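Local coordinates for regulatory protein, TetR family (Rhodobacter sphaeroides 2.4.1, PDB 3BRU) that represses transcription of its own operon as a TetR-family regulator, probably by binding two operator sequences in the promoter, at residues Phe111-Met114 and Ala115-Met119; Ala120-Gly123 and Phe124-Cys128; Ile193-Ala196 and Lys197-Arg201. One frame throughout, in Å; residues are numbered along the deposited sequence.

Contact 1 of 3, residues Phe111-Met114 and Ala115-Met119; sequences FTRM and AEEGM
Arg113 with Glu117 and Phe111 with Ala115 meet in a local i,i+4 contact on helix 104-120, in the C-terminal domain. Four consecutive i+4 bonds carry the backbone: Ala115 N gives to Phe111 O at 2.9 Å, Glu116 to Thr112, Glu117 to Arg113, and Gly118 N to Met114 O at 2.9 Å. On the outer face, Arg113 has CG anti to the backbone N (chi1 -173°), which sends its extended chain outward; Glu117, its carboxylate swung back toward the preceding turn, brings OE2 within 3.4 Å of Arg113 NH2. That oxygen sits well out of the guanidinium plane and the two flat groups are turned 52° apart, which makes this a salt bridge of charge alone, with no N-H aimed at the acceptor. Beside this pair, a water donates to Thr112 O at 3.1 Å and to Glu116 OE1 at 2.6 Å, tying the carboxylate back to the carbonyl that Glu116 N already uses; Glu116 OE2 is hydrogen-bonded with His206. On the buried side the Ala115 methyl lies over one face of the Phe111 ring, CB to CE1 4.3 Å, while Leu92, Leu93 and Trp189 also pack against that ring. The pattern is that of an amphipathic helix in the all-helical C-terminal domain, which in TetR-family regulators generally serves ligand binding and dimerisation.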
ATOM      1  N   PHE A 111      -5.154  -2.117  19.368  1.00 21.33           N
ATOM      2  CA  PHE A 111      -5.392  -2.649  18.032  1.00 20.60           C
ATOM      3  C   PHE A 111      -4.112  -2.848  17.224  1.00 20.50           C
ATOM      4  O   PHE A 111      -3.903  -3.916  16.632  1.00 20.74           O
ATOM      5  CB  PHE A 111      -6.385  -1.794  17.234  1.00 20.56           C
ATOM      6  CG  PHE A 111      -6.256  -2.000  15.745  1.00 20.10           C
ATOM      7  CD1 PHE A 111      -6.758  -3.145  15.147  1.00 21.23           C
ATOM      8  CD2 PHE A 111      -5.575  -1.075  14.955  1.00 17.02           C
ATOM      9  CE1 PHE A 111      -6.597  -3.359  13.793  1.00 20.82           C
ATOM     10  CE2 PHE A 111      -5.410  -1.273  13.606  1.00 18.67           C
ATOM     11  CZ  PHE A 111      -5.916  -2.409  13.016  1.00 20.79           C
ATOM     12  N   THR A 112      -3.263  -1.835  17.189  1.00 20.20           N
ATOM     13  CA  THR A 112      -1.991  -1.910  16.437  1.00 21.19           C
ATOM     14  C   THR A 112      -0.980  -2.898  17.024  1.00 21.17           C
ATOM     15  O   THR A 112      -0.193  -3.503  16.301  1.00 21.95           O
ATOM     16  CB  THR A 112      -1.315  -0.523  16.230  1.00 20.44           C
ATOM     17  OG1 THR A 112      -0.956   0.029  17.495  1.00 21.27           O
ATOM     18  CG2 THR A 112      -2.233   0.416  15.499  1.00 20.46           C
ATOM     19  N   ARG A 113      -1.039  -3.060  18.332  1.00 21.35           N
ATOM     20  CA  ARG A 113      -0.255  -4.036  19.054  1.00 21.93           C
ATOM     21  C   ARG A 113      -0.675  -5.478  18.705  1.00 20.83           C
ATOM     22  O   ARG A 113       0.168  -6.314  18.376  1.00 20.58           O
ATOM     23  CB  ARG A 113      -0.381  -3.722  20.539  1.00 22.31           C
ATOM     24  CG  ARG A 113       0.506  -4.526  21.459  1.00 27.09           C
ATOM     25  CD  ARG A 113       0.813  -3.714  22.725  1.00 32.62           C
ATOM     26  NE  ARG A 113       1.810  -4.320  23.620  1.00 38.21           N
ATOM     27  CZ  ARG A 113       2.725  -5.253  23.301  1.00 41.44           C
ATOM     28  NH1 ARG A 113       3.543  -5.716  24.255  1.00 41.27           N
ATOM     29  NH2 ARG A 113       2.830  -5.744  22.060  1.00 41.27           N
HETATM   30  N   MSE A 114      -1.978  -5.733  18.770  1.00 20.93           N
HETATM   31  CA  MSE A 114      -2.641  -6.967  18.340  1.00 22.34           C
HETATM   32  C   MSE A 114      -2.440  -7.353  16.886  1.00 21.96           C
HETATM   33  O   MSE A 114      -2.170  -8.519  16.585  1.00 23.20           O
HETATM   34  CB  MSE A 114      -4.144  -6.869  18.584  1.00 21.41           C
HETATM   35  CG  MSE A 114      -4.505  -6.852  20.050  1.00 25.84           C
HETATM   36 SE   MSE A 114      -6.412  -7.045  20.442  0.50 25.72          SE
HETATM   37  CE  MSE A 114      -7.159  -5.855  19.097  1.00 25.47           C
ATOM     38  N   ALA A 115      -2.622  -6.391  15.985  1.00 22.16           N
ATOM     39  CA  ALA A 115      -2.426  -6.612  14.584  1.00 21.85           C
ATOM     40  C   ALA A 115      -0.974  -7.004  14.339  1.00 21.90           C
ATOM     41  O   ALA A 115      -0.713  -7.907  13.575  1.00 21.69           O
ATOM     42  CB  ALA A 115      -2.834  -5.358  13.765  1.00 21.92           C
ATOM     43  N   GLU A 116      -0.028  -6.341  14.996  1.00 22.90           N
ATOM     44  CA  GLU A 116       1.384  -6.743  14.903  1.00 23.99           C
ATOM     45  C   GLU A 116       1.655  -8.173  15.416  1.00 23.65           C
ATOM     46  O   GLU A 116       2.416  -8.940  14.799  1.00 23.56           O
ATOM     47  CB  GLU A 116       2.254  -5.755  15.658  1.00 23.87           C
ATOM     48  CG  GLU A 116       3.754  -6.117  15.664  1.00 25.49           C
ATOM     49  CD  GLU A 116       4.622  -5.079  16.399  1.00 27.32           C
ATOM     50  OE1 GLU A 116       4.120  -3.928  16.654  1.00 30.05           O
ATOM     51  OE2 GLU A 116       5.798  -5.429  16.742  1.00 30.31           O
ATOM     52  N   GLU A 117       1.039  -8.522  16.550  1.00 22.94           N
ATOM     53  CA  GLU A 117       1.126  -9.876  17.092  1.00 22.41           C
ATOM     54  C   GLU A 117       0.604 -10.922  16.120  1.00 21.71           C
ATOM     55  O   GLU A 117       1.203 -11.999  15.974  1.00 21.44           O
ATOM     56  CB  GLU A 117       0.397  -9.985  18.436  1.00 22.34           C
ATOM     57  CG  GLU A 117       1.168  -9.309  19.580  1.00 23.30           C
ATOM     58  CD  GLU A 117       0.308  -9.002  20.829  1.00 23.97           C
ATOM     59  OE1 GLU A 117      -0.926  -9.261  20.814  1.00 25.00           O
ATOM     60  OE2 GLU A 117       0.892  -8.517  21.845  1.00 24.94           O
ATOM     61  N   GLY A 118      -0.514 -10.605  15.464  1.00 21.10           N
ATOM     62  CA  GLY A 118      -1.057 -11.445  14.424  1.00 20.18           C
ATOM     63  C   GLY A 118      -0.070 -11.610  13.289  1.00 20.23           C
ATOM     64  O   GLY A 118       0.211 -12.720  12.880  1.00 20.17           O
HETATM   65  N   MSE A 119       0.467 -10.503  12.777  1.00 20.90           N
HETATM   66  CA  MSE A 119       1.448 -10.561  11.676  1.00 21.28           C
HETATM   67  C   MSE A 119       2.729 -11.316  12.047  1.00 21.04           C
HETATM   68  O   MSE A 119       3.307 -12.001  11.196  1.00 21.64           O
HETATM   69  CB  MSE A 119       1.819  -9.173  11.171  1.00 20.11           C
HETATM   70  CG  MSE A 119       0.779  -8.435  10.343  1.00 22.24           C
HETATM   71 SE   MSE A 119       1.717  -6.862   9.585  0.50 22.77          SE
HETATM   72  CE  MSE A 119       2.881  -7.763   8.217  1.00 21.65           C
TER
HETATM   73  O   HOH W   1       2.481  -1.996  16.032  1.00 45.15           O

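Contact 2 of 3, residues Ala120-Gly123 and Phe124-Cys128; sequences ARHG and FRRGC
The imidazole of His122 carries the Arg126 guanidinium on one face and the CB of its neighbour Arg121 on the opposite one, toward the rim. The histidine and guanidinium planes are 27° apart with centres 3.8 Å from each other, and Arg126 NH1 stands over the middle of the ring, 3.1 Å from His122 NE2, so the approach is a stack and not a hydrogen bond. Arg126 reaches it because its chain is extended from CG to NE. The Phe124 ring has Ala120 on one face: Ala120 CA makes a CH-pi contact 4.1 Å from the ring centroid, and the methyl CB of Ala120 lies 3.9 Å from Phe124 CZ. Arg125 folds back at chi3 (-58°), which lays its guanidinium over His122 O; that carbonyl is instead bonded by Arg125 N, at 3.1 Å and from above its plane. This bond closes a type I' turn from His122 to Arg125, which overlaps the type I turn from Ala120 to Gly123. Gly123, with positive phi, is the C-prime residue of a Schellman motif: Phe124 N reaches Met119 O, and Gly123 N makes a weak bond to Ala120 O. The loop thus ends helix 104-120 and leads to Cys128, the N-cap of helix 129-135. On the way Phe124 packs on Pro202, Arg126 touches Glu41 and Thr44, and Gly127 bonds through its backbone to Thr44, joining the loop to helix 31-45.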
ATOM      1  N   ALA A 120       3.175 -11.164  13.294  1.00 21.39           N
ATOM      2  CA  ALA A 120       4.390 -11.819  13.811  1.00 22.49           C
ATOM      3  C   ALA A 120       4.326 -13.366  13.826  1.00 23.48           C
ATOM      4  O   ALA A 120       5.373 -14.024  13.777  1.00 23.20           O
ATOM      5  CB  ALA A 120       4.722 -11.286  15.216  1.00 22.10           C
ATOM      6  N   ARG A 121       3.104 -13.925  13.883  1.00 24.10           N
ATOM      7  CA  ARG A 121       2.868 -15.371  13.903  1.00 24.46           C
ATOM      8  C   ARG A 121       3.339 -16.063  12.642  1.00 25.74           C
ATOM      9  O   ARG A 121       3.675 -17.255  12.670  1.00 25.70           O
ATOM     10  CB  ARG A 121       1.374 -15.656  13.981  1.00 24.74           C
ATOM     11  CG  ARG A 121       0.801 -15.621  15.292  1.00 24.53           C
ATOM     12  CD  ARG A 121      -0.672 -15.972  15.241  1.00 27.74           C
ATOM     13  NE  ARG A 121      -1.347 -15.169  16.253  1.00 27.09           N
ATOM     14  CZ  ARG A 121      -2.536 -14.616  16.099  1.00 26.95           C
ATOM     15  NH1 ARG A 121      -3.216 -14.825  14.987  1.00 25.74           N
ATOM     16  NH2 ARG A 121      -3.037 -13.849  17.059  1.00 26.95           N
ATOM     17  N   HIS A 122       3.275 -15.347  11.517  1.00 25.73           N
ATOM     18  CA  HIS A 122       3.655 -15.922  10.253  1.00 25.61           C
ATOM     19  C   HIS A 122       4.822 -15.184   9.664  1.00 24.62           C
ATOM     20  O   HIS A 122       4.888 -14.999   8.464  1.00 25.78           O
ATOM     21  CB  HIS A 122       2.464 -15.946   9.278  1.00 26.96           C
ATOM     22  CG  HIS A 122       1.245 -16.596   9.851  1.00 29.86           C
ATOM     23  ND1 HIS A 122       1.158 -17.961  10.073  1.00 34.52           N
ATOM     24  CD2 HIS A 122       0.085 -16.061  10.315  1.00 33.03           C
ATOM     25  CE1 HIS A 122      -0.007 -18.241  10.638  1.00 34.60           C
ATOM     26  NE2 HIS A 122      -0.681 -17.107  10.787  1.00 34.82           N
ATOM     27  N   GLY A 123       5.750 -14.784  10.516  1.00 23.48           N
ATOM     28  CA  GLY A 123       6.949 -14.046  10.118  1.00 22.20           C
ATOM     29  C   GLY A 123       6.782 -12.768   9.290  1.00 22.16           C
ATOM     30  O   GLY A 123       7.680 -12.440   8.521  1.00 20.97           O
ATOM     31  N   PHE A 124       5.656 -12.051   9.433  1.00 21.70           N
ATOM     32  CA  PHE A 124       5.355 -10.855   8.598  1.00 21.58           C
ATOM     33  C   PHE A 124       5.198 -11.140   7.110  1.00 21.96           C
ATOM     34  O   PHE A 124       5.314 -10.231   6.309  1.00 23.48           O
ATOM     35  CB  PHE A 124       6.341  -9.700   8.850  1.00 21.00           C
ATOM     36  CG  PHE A 124       6.345  -9.257  10.283  1.00 22.15           C
ATOM     37  CD1 PHE A 124       5.440  -8.298  10.726  1.00 22.38           C
ATOM     38  CD2 PHE A 124       7.187  -9.863  11.206  1.00 22.70           C
ATOM     39  CE1 PHE A 124       5.383  -7.940  12.069  1.00 22.38           C
ATOM     40  CE2 PHE A 124       7.143  -9.508  12.549  1.00 22.84           C
ATOM     41  CZ  PHE A 124       6.227  -8.535  12.969  1.00 21.53           C
ATOM     42  N   ARG A 125       4.911 -12.389   6.751  1.00 21.79           N
ATOM     43  CA  ARG A 125       4.691 -12.793   5.367  1.00 22.90           C
ATOM     44  C   ARG A 125       3.240 -12.534   4.915  1.00 22.76           C
ATOM     45  O   ARG A 125       2.944 -12.553   3.726  1.00 21.88           O
ATOM     46  CB  ARG A 125       5.042 -14.274   5.199  1.00 22.17           C
ATOM     47  CG  ARG A 125       6.547 -14.562   5.249  1.00 24.22           C
ATOM     48  CD  ARG A 125       6.850 -16.055   5.041  1.00 26.84           C
ATOM     49  NE  ARG A 125       6.171 -16.876   6.067  1.00 37.86           N
ATOM     50  CZ  ARG A 125       6.714 -17.364   7.195  1.00 39.50           C
ATOM     51  NH1 ARG A 125       8.001 -17.169   7.512  1.00 39.75           N
ATOM     52  NH2 ARG A 125       5.939 -18.063   8.020  1.00 40.45           N
ATOM     53  N   ARG A 126       2.344 -12.279   5.867  1.00 23.08           N
ATOM     54  CA  ARG A 126       0.943 -12.079   5.558  1.00 23.96           C
ATOM     55  C   ARG A 126       0.469 -10.703   5.970  1.00 23.97           C
ATOM     56  O   ARG A 126       0.622 -10.270   7.134  1.00 24.10           O
ATOM     57  CB  ARG A 126       0.083 -13.132   6.243  1.00 24.01           C
ATOM     58  CG  ARG A 126       0.273 -14.547   5.715  1.00 27.07           C
ATOM     59  CD  ARG A 126      -0.719 -15.499   6.404  1.00 30.26           C
ATOM     60  NE  ARG A 126      -0.321 -16.870   6.115  1.00 35.04           N
ATOM     61  CZ  ARG A 126      -0.730 -17.922   6.813  1.00 35.56           C
ATOM     62  NH1 ARG A 126      -1.559 -17.756   7.839  1.00 36.03           N
ATOM     63  NH2 ARG A 126      -0.301 -19.137   6.491  1.00 34.00           N
ATOM     64  N   GLY A 127      -0.132 -10.016   5.009  1.00 24.33           N
ATOM     65  CA  GLY A 127      -0.582  -8.661   5.229  1.00 24.22           C
ATOM     66  C   GLY A 127      -2.082  -8.552   5.287  1.00 24.78           C
ATOM     67  O   GLY A 127      -2.794  -9.499   5.664  1.00 24.85           O
ATOM     68  N   CYS A 128      -2.561  -7.373   4.901  1.00 24.38           N
ATOM     69  CA  CYS A 128      -3.970  -7.102   4.872  1.00 23.68           C
ATOM     70  C   CYS A 128      -4.515  -7.560   3.515  1.00 22.92           C
ATOM     71  O   CYS A 128      -3.965  -7.213   2.472  1.00 23.21           O
ATOM     72  CB  CYS A 128      -4.217  -5.614   5.101  1.00 23.28           C
ATOM     73  SG  CYS A 128      -5.968  -5.265   5.162  1.00 24.56           S
TER

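Contact 3 of 3, residues Ile193-Ala196 and Lys197-Arg201; sequences ILRA and KLELR
Arg195 sets off with CG anti to its carbonyl carbon (chi1 -76°) and then bends at chi2 and chi3, which curls its guanidinium along the helix to Glu199, one turn on, whose chain is extended beyond CG. The grip is side-on: Arg195 NE lies 2.8 Å and Arg195 NH2 3.0 Å from Glu199 OE2, with the oxygen in the guanidinium plane. In one of the two conformers modelled for Arg201, its NH2 comes 2.9 Å from Glu199 OE1, a second side-on grip that is less certain. Glu199 can thus bridge two arginines, and an alanine here would probably leave Arg195 without the carboxylate that takes its NE and free Arg201 to turn. Arg195 NH2 also bonds Gln156 of the second subunit. Lys197 NZ bonds Gln135 of the second subunit and gives to a water 2.7 Å away, which itself donates to Leu194 O at 2.9 Å. At the helix end Leu200 takes positive phi, and Ala196 O receives a weak bond from Leu200 N and a straighter one from Arg201 N at 3.3 Å. The arrangement is a helix C-terminus with an i,i+4 salt bridge extended to Arg201 just past the helix, set at the dimer interface of the TetR C-terminal domain.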
ATOM      1  N   ILE A 193       1.783  -1.668   6.870  1.00 18.93           N
ATOM      2  CA  ILE A 193       1.661  -3.102   6.621  1.00 19.28           C
ATOM      3  C   ILE A 193       2.362  -3.538   5.336  1.00 19.38           C
ATOM      4  O   ILE A 193       3.090  -4.534   5.342  1.00 20.54           O
ATOM      5  CB  ILE A 193       0.218  -3.581   6.649  1.00 19.64           C
ATOM      6  CG1 ILE A 193      -0.277  -3.638   8.089  1.00 20.87           C
ATOM      7  CG2 ILE A 193       0.102  -5.006   6.059  1.00 20.04           C
ATOM      8  CD1 ILE A 193      -1.767  -3.452   8.155  1.00 25.62           C
ATOM      9  N   LEU A 194       2.154  -2.796   4.250  1.00 18.40           N
ATOM     10  CA  LEU A 194       2.879  -3.026   3.027  1.00 17.35           C
ATOM     11  C   LEU A 194       4.367  -3.186   3.293  1.00 18.38           C
ATOM     12  O   LEU A 194       4.988  -4.176   2.839  1.00 18.10           O
ATOM     13  CB  LEU A 194       2.627  -1.877   2.047  1.00 16.68           C
ATOM     14  CG  LEU A 194       3.178  -1.967   0.626  1.00 16.41           C
ATOM     15  CD1 LEU A 194       2.352  -1.014  -0.367  1.00 19.38           C
ATOM     16  CD2 LEU A 194       4.717  -1.734   0.505  1.00 13.11           C
ATOM     17  N   ARG A 195       4.914  -2.214   4.038  1.00 18.92           N
ATOM     18  CA  ARG A 195       6.338  -2.102   4.337  1.00 19.60           C
ATOM     19  C   ARG A 195       6.853  -3.157   5.314  1.00 19.69           C
ATOM     20  O   ARG A 195       7.992  -3.613   5.176  1.00 20.23           O
ATOM     21  CB  ARG A 195       6.672  -0.687   4.826  1.00 20.10           C
ATOM     22  CG  ARG A 195       6.729   0.384   3.702  1.00 21.16           C
ATOM     23  CD  ARG A 195       7.937   0.229   2.782  1.00 24.07           C
ATOM     24  NE  ARG A 195       9.187   0.537   3.469  1.00 25.28           N
ATOM     25  CZ  ARG A 195       9.694   1.755   3.623  1.00 26.30           C
ATOM     26  NH1 ARG A 195       9.060   2.825   3.125  1.00 24.77           N
ATOM     27  NH2 ARG A 195      10.835   1.899   4.299  1.00 24.08           N
ATOM     28  N   ALA A 196       6.018  -3.535   6.282  1.00 18.87           N
ATOM     29  CA  ALA A 196       6.338  -4.634   7.209  1.00 19.11           C
ATOM     30  C   ALA A 196       6.418  -5.982   6.481  1.00 18.89           C
ATOM     31  O   ALA A 196       7.298  -6.773   6.742  1.00 19.22           O
ATOM     32  CB  ALA A 196       5.347  -4.697   8.392  1.00 16.55           C
ATOM     33  N   LYS A 197       5.509  -6.224   5.558  1.00 19.56           N
ATOM     34  CA  LYS A 197       5.551  -7.437   4.709  1.00 20.04           C
ATOM     35  C   LYS A 197       6.720  -7.490   3.675  1.00 20.25           C
ATOM     36  O   LYS A 197       7.316  -8.536   3.457  1.00 20.80           O
ATOM     37  CB  LYS A 197       4.183  -7.621   4.046  1.00 19.70           C
ATOM     38  CG  LYS A 197       4.083  -8.832   3.178  1.00 20.58           C
ATOM     39  CD  LYS A 197       2.634  -9.274   3.044  1.00 23.76           C
ATOM     40  CE  LYS A 197       1.694  -8.133   2.549  1.00 25.45           C
ATOM     41  NZ  LYS A 197       2.034  -7.629   1.208  1.00 22.17           N
ATOM     42  N   LEU A 198       7.038  -6.357   3.058  1.00 20.01           N
ATOM     43  CA  LEU A 198       8.260  -6.191   2.291  1.00 20.04           C
ATOM     44  C   LEU A 198       9.577  -6.387   3.101  1.00 21.51           C
ATOM     45  O   LEU A 198      10.492  -7.070   2.649  1.00 21.96           O
ATOM     46  CB  LEU A 198       8.263  -4.816   1.594  1.00 18.63           C
ATOM     47  CG  LEU A 198       9.550  -4.448   0.872  1.00 17.00           C
ATOM     48  CD1 LEU A 198       9.785  -5.374  -0.288  1.00 16.38           C
ATOM     49  CD2 LEU A 198       9.528  -3.040   0.366  1.00 18.46           C
ATOM     50  N   GLU A 199       9.696  -5.755   4.264  1.00 22.65           N
ATOM     51  CA  GLU A 199      10.931  -5.842   5.051  1.00 24.50           C
ATOM     52  C   GLU A 199      11.009  -7.071   5.963  1.00 23.74           C
ATOM     53  O   GLU A 199      12.079  -7.379   6.494  1.00 22.93           O
ATOM     54  CB  GLU A 199      11.152  -4.552   5.858  1.00 24.65           C
ATOM     55  CG  GLU A 199      11.488  -3.378   4.934  1.00 27.56           C
ATOM     56  CD  GLU A 199      11.500  -2.012   5.608  1.00 28.32           C
ATOM     57  OE1 GLU A 199      12.077  -1.893   6.732  1.00 32.24           O
ATOM     58  OE2 GLU A 199      10.918  -1.058   4.991  1.00 32.36           O
ATOM     59  N   LEU A 200       9.879  -7.767   6.112  1.00 23.08           N
ATOM     60  CA  LEU A 200       9.739  -8.930   7.001  1.00 23.37           C
ATOM     61  C   LEU A 200      10.118  -8.612   8.436  1.00 22.69           C
ATOM     62  O   LEU A 200      10.885  -9.358   9.029  1.00 22.87           O
ATOM     63  CB  LEU A 200      10.531 -10.146   6.472  1.00 23.46           C
ATOM     64  CG  LEU A 200      10.079 -10.598   5.087  1.00 25.50           C
ATOM     65  CD1 LEU A 200      11.008 -11.662   4.508  1.00 27.25           C
ATOM     66  CD2 LEU A 200       8.618 -11.093   5.146  1.00 25.34           C
ATOM     67  N   ARG A 201       9.608  -7.491   8.953  1.00 22.14           N
ATOM     68  CA  ARG A 201       9.883  -7.037  10.315  0.60 22.54           C
ATOM     69  C   ARG A 201       8.866  -5.967  10.768  1.00 22.57           C
ATOM     70  O   ARG A 201       8.224  -5.318   9.932  1.00 22.43           O
ATOM     71  CB  ARG A 201      11.300  -6.475  10.405  0.60 22.66           C
ATOM     72  CG  ARG A 201      11.504  -5.191   9.610  0.60 24.20           C
ATOM     73  CD  ARG A 201      12.970  -4.870   9.509  0.60 26.82           C
ATOM     74  NE  ARG A 201      13.174  -3.559   8.912  0.60 29.43           N
ATOM     75  CZ  ARG A 201      14.294  -2.850   9.017  0.60 30.47           C
ATOM     76  NH1 ARG A 201      15.330  -3.330   9.710  0.60 29.86           N
ATOM     77  NH2 ARG A 201      14.368  -1.656   8.437  0.60 29.43           N
TER
HETATM   78  O   HOH W   2       4.419  -6.379   1.083  1.00 40.45           O

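All three contacts lie in the C-terminal domain and follow one another along the chain. Contact 1 is on helix 104-120, contact 2 forms the loop from that helix to helix 129-135, and contact 3 closes helix 178-199. The centres of contact 1 and contact 2 are about 10 Å apart. Those of contact 2 and contact 3 are about 8 Å apart. Met119 touches both other contacts: its CE packs on Arg126 O and on Ala196 CB. Lys197 and Leu200 lie against the backbone of 124-127. The loop thus sits between two helix ends and against helix 31-45 of the DNA-binding region, where a shift in one domain could be felt by the other, while contact 3 faces the second subunit.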